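Local coordinates for cellulose-binding protein (PDB 2YHG) that is a hydrolase-like protein linked to carbohydrate metabolism that probably binds polysaccharide and may hydrolyse N- or O-glycosyl bonds, its nucleoside hydrolase-like part carrying a C-terminal beta domain, at residues A[354-359]-A[400-405]; A[347-352]-A[430-435]. All coordinates share one frame; numbering follows the deposited sequence. Where two conformers were deposited one is given.

Contact 1 of 2, residues A[354-359]-A[400-405]; sequences GSTVSL and NVQIPS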
# COMPACT_ATOMS: atom_id res chain seq x y z
N GLY A 354 -4.26 -19.46 -28.45
CA GLY A 354 -3.71 -20.72 -28.97
C GLY A 354 -2.23 -20.62 -29.28
O GLY A 354 -1.71 -21.36 -30.10
N SER A 355 -1.50 -19.72 -28.68
CA SER A 355 -0.06 -19.66 -28.79
C SER A 355 0.62 -20.01 -27.47
O SER A 355 -0.03 -20.06 -26.44
CB SER A 355 0.38 -18.27 -29.28
OG SER A 355 0.31 -17.29 -28.26
N THR A 356 1.92 -20.23 -27.52
CA THR A 356 2.72 -20.44 -26.31
C THR A 356 3.67 -19.28 -26.13
O THR A 356 4.25 -18.78 -27.10
CB THR A 356 3.48 -21.76 -26.41
OG1 THR A 356 2.54 -22.81 -26.64
CG2 THR A 356 4.24 -22.05 -25.18
N VAL A 357 3.79 -18.83 -24.90
CA VAL A 357 4.62 -17.68 -24.54
C VAL A 357 5.71 -18.10 -23.56
O VAL A 357 5.43 -18.49 -22.42
CB VAL A 357 3.78 -16.53 -23.91
CG1 VAL A 357 4.68 -15.38 -23.50
CG2 VAL A 357 2.69 -16.08 -24.90
N SER A 358 6.95 -17.99 -23.99
CA SER A 358 8.10 -18.22 -23.13
C SER A 358 8.29 -17.05 -22.16
O SER A 358 8.32 -15.90 -22.59
CB SER A 358 9.34 -18.40 -24.02
OG SER A 358 10.53 -18.27 -23.28
N LEU A 359 8.43 -17.34 -20.87
CA LEU A 359 8.74 -16.32 -19.87
C LEU A 359 9.96 -16.80 -19.11
O LEU A 359 9.92 -17.81 -18.44
CB LEU A 359 7.56 -16.10 -18.92
CG LEU A 359 6.25 -15.59 -19.54
CD1 LEU A 359 5.14 -15.56 -18.48
CD2 LEU A 359 6.41 -14.25 -20.21
N ASN A 400 6.95 -21.74 -19.71
CA ASN A 400 6.20 -21.55 -20.97
C ASN A 400 4.73 -21.61 -20.67
O ASN A 400 4.23 -22.57 -20.09
CB ASN A 400 6.54 -22.57 -22.08
CG ASN A 400 7.85 -22.32 -22.69
OD1 ASN A 400 7.99 -21.50 -23.60
ND2 ASN A 400 8.88 -22.95 -22.13
N VAL A 401 4.03 -20.55 -21.06
CA VAL A 401 2.61 -20.40 -20.81
C VAL A 401 1.83 -20.77 -22.05
O VAL A 401 2.05 -20.21 -23.12
CB VAL A 401 2.29 -18.95 -20.40
CG1 VAL A 401 0.81 -18.82 -20.10
CG2 VAL A 401 3.13 -18.51 -19.23
N GLN A 402 0.88 -21.69 -21.92
CA GLN A 402 0.00 -22.04 -23.01
C GLN A 402 -1.21 -21.13 -22.98
O GLN A 402 -2.03 -21.22 -22.06
CB GLN A 402 -0.40 -23.50 -22.87
CG GLN A 402 0.72 -24.43 -23.20
CD GLN A 402 0.26 -25.86 -23.29
OE1 GLN A 402 0.12 -26.52 -22.28
NE2 GLN A 402 -0.13 -26.29 -24.49
N ILE A 403 -1.35 -20.27 -23.97
CA ILE A 403 -2.49 -19.36 -24.05
C ILE A 403 -3.63 -20.12 -24.70
O ILE A 403 -3.54 -20.54 -25.85
CB ILE A 403 -2.16 -18.13 -24.90
CG1 ILE A 403 -0.90 -17.43 -24.44
CG2 ILE A 403 -3.37 -17.20 -24.96
CD1 ILE A 403 -0.95 -16.91 -23.02
N PRO A 404 -4.74 -20.34 -23.98
CA PRO A 404 -5.82 -21.16 -24.57
C PRO A 404 -6.34 -20.58 -25.87
O PRO A 404 -6.47 -19.38 -26.04
CB PRO A 404 -6.89 -21.16 -23.47
CG PRO A 404 -6.06 -21.04 -22.20
CD PRO A 404 -5.02 -20.01 -22.57
N SER A 405 -6.80 -21.49 -26.75
CA SER A 405 -7.43 -21.08 -27.98
C SER A 405 -8.70 -20.28 -27.78
O SER A 405 -9.04 -19.48 -28.62
CB SER A 405 -7.73 -22.30 -28.84
OG SER A 405 -6.54 -22.94 -29.25

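Contact 2 of 2, residues A[347-352]-A[430-435]; sequences MYLNAS and RRVVIN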
# COMPACT_ATOMS: atom_id res chain seq x y z
N MET A 347 4.44 -6.05 -16.23
CA MET A 347 4.82 -6.21 -17.63
C MET A 347 3.61 -6.56 -18.45
O MET A 347 2.86 -7.44 -18.06
CB MET A 347 5.85 -7.38 -17.72
CG MET A 347 6.45 -7.74 -19.03
SD MET A 347 7.85 -8.88 -18.69
CE MET A 347 9.00 -8.33 -19.89
N TYR A 348 3.38 -5.87 -19.55
CA TYR A 348 2.24 -6.07 -20.39
C TYR A 348 2.70 -6.64 -21.74
O TYR A 348 3.59 -6.08 -22.37
CB TYR A 348 1.49 -4.77 -20.61
CG TYR A 348 0.85 -4.24 -19.36
CD1 TYR A 348 -0.37 -4.71 -18.95
CD2 TYR A 348 1.50 -3.35 -18.54
CE1 TYR A 348 -0.95 -4.25 -17.77
CE2 TYR A 348 0.92 -2.89 -17.36
CZ TYR A 348 -0.29 -3.38 -16.98
OH TYR A 348 -0.92 -2.90 -15.84
N LEU A 349 2.08 -7.72 -22.16
CA LEU A 349 2.37 -8.38 -23.44
C LEU A 349 1.07 -8.65 -24.15
O LEU A 349 0.07 -8.94 -23.52
CB LEU A 349 3.04 -9.74 -23.19
CG LEU A 349 4.40 -9.79 -22.52
CD1 LEU A 349 4.84 -11.23 -22.44
CD2 LEU A 349 5.42 -8.93 -23.27
N ASN A 350 1.10 -8.63 -25.46
CA ASN A 350 0.00 -9.12 -26.29
C ASN A 350 0.41 -10.40 -26.96
O ASN A 350 1.51 -10.49 -27.50
CB ASN A 350 -0.32 -8.08 -27.35
CG ASN A 350 -0.85 -6.79 -26.77
OD1 ASN A 350 0.07 -5.86 -26.54
ND2 ASN A 350 -1.90 -6.80 -26.17
N ALA A 351 -0.46 -11.41 -26.90
CA ALA A 351 -0.18 -12.70 -27.52
C ALA A 351 -1.45 -13.22 -28.16
O ALA A 351 -2.56 -12.90 -27.71
CB ALA A 351 0.35 -13.73 -26.50
N SER A 352 -1.33 -14.09 -29.14
CA SER A 352 -2.48 -14.66 -29.79
C SER A 352 -3.05 -15.81 -28.98
O SER A 352 -2.33 -16.62 -28.35
CB SER A 352 -2.12 -15.12 -31.18
OG SER A 352 -1.01 -15.99 -31.15
N ARG A 430 7.29 -10.38 -10.27
CA ARG A 430 6.97 -9.75 -11.54
C ARG A 430 5.69 -10.35 -12.10
O ARG A 430 5.65 -11.53 -12.42
CB ARG A 430 8.08 -9.91 -12.57
CG ARG A 430 7.72 -9.28 -13.92
CD ARG A 430 7.78 -7.75 -13.86
NE ARG A 430 9.14 -7.31 -13.54
CZ ARG A 430 10.19 -7.41 -14.36
NH1 ARG A 430 10.01 -7.66 -15.65
NH2 ARG A 430 11.41 -7.18 -13.93
N ARG A 431 4.65 -9.54 -12.22
CA ARG A 431 3.46 -9.91 -12.92
C ARG A 431 3.59 -9.61 -14.40
O ARG A 431 4.03 -8.55 -14.79
CB ARG A 431 2.23 -9.17 -12.35
CG ARG A 431 0.91 -9.69 -12.93
CD ARG A 431 -0.29 -8.86 -12.49
NE ARG A 431 -0.38 -8.83 -11.04
CZ ARG A 431 -1.44 -9.08 -10.29
NH1 ARG A 431 -2.58 -9.49 -10.80
NH2 ARG A 431 -1.33 -8.89 -8.99
N VAL A 432 3.19 -10.59 -15.20
CA VAL A 432 3.09 -10.48 -16.64
C VAL A 432 1.62 -10.57 -17.01
O VAL A 432 0.98 -11.60 -16.80
CB VAL A 432 3.88 -11.57 -17.36
CG1 VAL A 432 3.86 -11.31 -18.86
CG2 VAL A 432 5.33 -11.60 -16.87
N VAL A 433 1.06 -9.47 -17.49
CA VAL A 433 -0.33 -9.42 -17.94
C VAL A 433 -0.32 -9.63 -19.44
O VAL A 433 0.24 -8.83 -20.20
CB VAL A 433 -0.98 -8.07 -17.58
CG1 VAL A 433 -2.35 -7.97 -18.24
CG2 VAL A 433 -1.07 -7.92 -16.07
N ILE A 434 -0.95 -10.71 -19.89
CA ILE A 434 -0.99 -11.09 -21.29
C ILE A 434 -2.39 -10.81 -21.82
O ILE A 434 -3.35 -11.45 -21.40
CB ILE A 434 -0.60 -12.56 -21.51
CG1 ILE A 434 0.76 -12.86 -20.86
CG2 ILE A 434 -0.60 -12.86 -22.99
CD1 ILE A 434 1.21 -14.33 -20.90
N ASN A 435 -2.50 -9.82 -22.69
CA ASN A 435 -3.73 -9.48 -23.37
C ASN A 435 -3.83 -10.37 -24.60
O ASN A 435 -2.94 -10.36 -25.44
CB ASN A 435 -3.70 -8.01 -23.80
CG ASN A 435 -3.54 -7.07 -22.63
OD1 ASN A 435 -2.53 -6.38 -22.49
ND2 ASN A 435 -4.44 -7.18 -21.68
O HOH W 1 -4.03 -8.46 -27.55

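Contact 1 of 2, residues A[354-359]-A[400-405]
V357 and V401 face each other as an antiparallel hydrogen-bonded pair, each giving its N-H to the other's carbonyl. The bond from V401 N to V357 O is almost straight at hydrogen (178°), although the donor is tilted out of that carbonyl's plane. The return bond, V357 N to V401 O (2.8 Å), lies in the carbonyl plane. Beyond T356 and Q402 the pairing runs on past the strand ends, I403 N reaching S355 O at 2.8 Å.

The tight side carries V357, V401, L359 and I403. L359 puts CD1 against V401 CG2 at 3.6 Å, the two side chains crossing at a slant. V357 CG2, set beside its own backbone N by a chi1 of 178° that turns CG1 away to the anti position, meets I403 CG1 at 3.9 Å.

The other face, with T356, S358, N400 and Q402, is loose and largely solvent-exposed. There T356 CG2 rests 3.9 Å from N400 CB, and N400 OD1 leans over the S358 backbone, 3.3 Å from its CA. The pairing also slackens at the turn: G354 N makes two weak, bent hydrogen bonds, to I403 O and P404 O, while S355 OG turns back to S352 O.

Strand 356-360 is one edge of a small antiparallel sheet, with 398-402 between it and 391-392. The apolar face packs on a second sheet: L359 touches L349, V432 and I414, V401 also reaches I414, and I403 lies on I434 and V436, an arrangement consistent with a beta sandwich.

Contact 2 of 2, residues A[347-352]-A[430-435]
A parallel pair of strands forms one margin of the four-stranded mixed sheet in the C-terminal beta domain: 347-351 is an outermost strand and pairs with 427-436. M347, Y348, L349 and N350 stand opposite V432, V433, I434 and N435. Five backbone bonds alternate in direction between the strands, from M347 N to R431 O (2.9 Å) through to A351 N with N435 O (3.1 Å).

On the face of M347, L349 and V432 the packing is apolar. L349 CD1 rests on V432 CG1 at 3.7 Å, and the M347 chain, extended through chi1 (-177°) and chi2, carries SD to the edge of the R430 guanidinium, in its plane and 3.9 Å from NH1. That same NH1 is hydrogen-bonded to D341 O. Near the strand end, A351 CB touches I434 CG2.

On the opposite face the Y348 and V433 side chains run side by side, and the ring meets the valine obliquely, CD1 3.7 Å from V433 CB. The atom modelled as N350 ND2 lies 3.2 Å from N435 CB, with the amide planes 33° apart, and 3.0 Å from a water weakly bonded to N435 O.

N435 O thus receives both A351 N and the water, a polar finish to the pairing, whereas cohesion between the side chains comes mainly from dispersion; the methionine sulfur at the guanidinium edge probably adds a modest polar component.

Contacts 1 and 2 belong to opposing sheets of the C-terminal domain, their centres about 11 Å apart. Strands 347-351 and 356-360 follow each other in the chain, so the turn between them carries the polypeptide from one sheet to the other. The apolar faces of both meet: V357 CG2 lies 3.7 Å from A351 CB, and I403 CD1 is 4.0 Å from I434 CD1. Contact 1 is antiparallel and has three buried residues, while contact 2 is parallel and has five, all on strand 427-436. The faces turned away from this core differ: in contact 1 (T356, S358, N400, Q402) mostly polar and exposed, in contact 2 partly covered, with Y348 on M264 and V433 against strand 411-420.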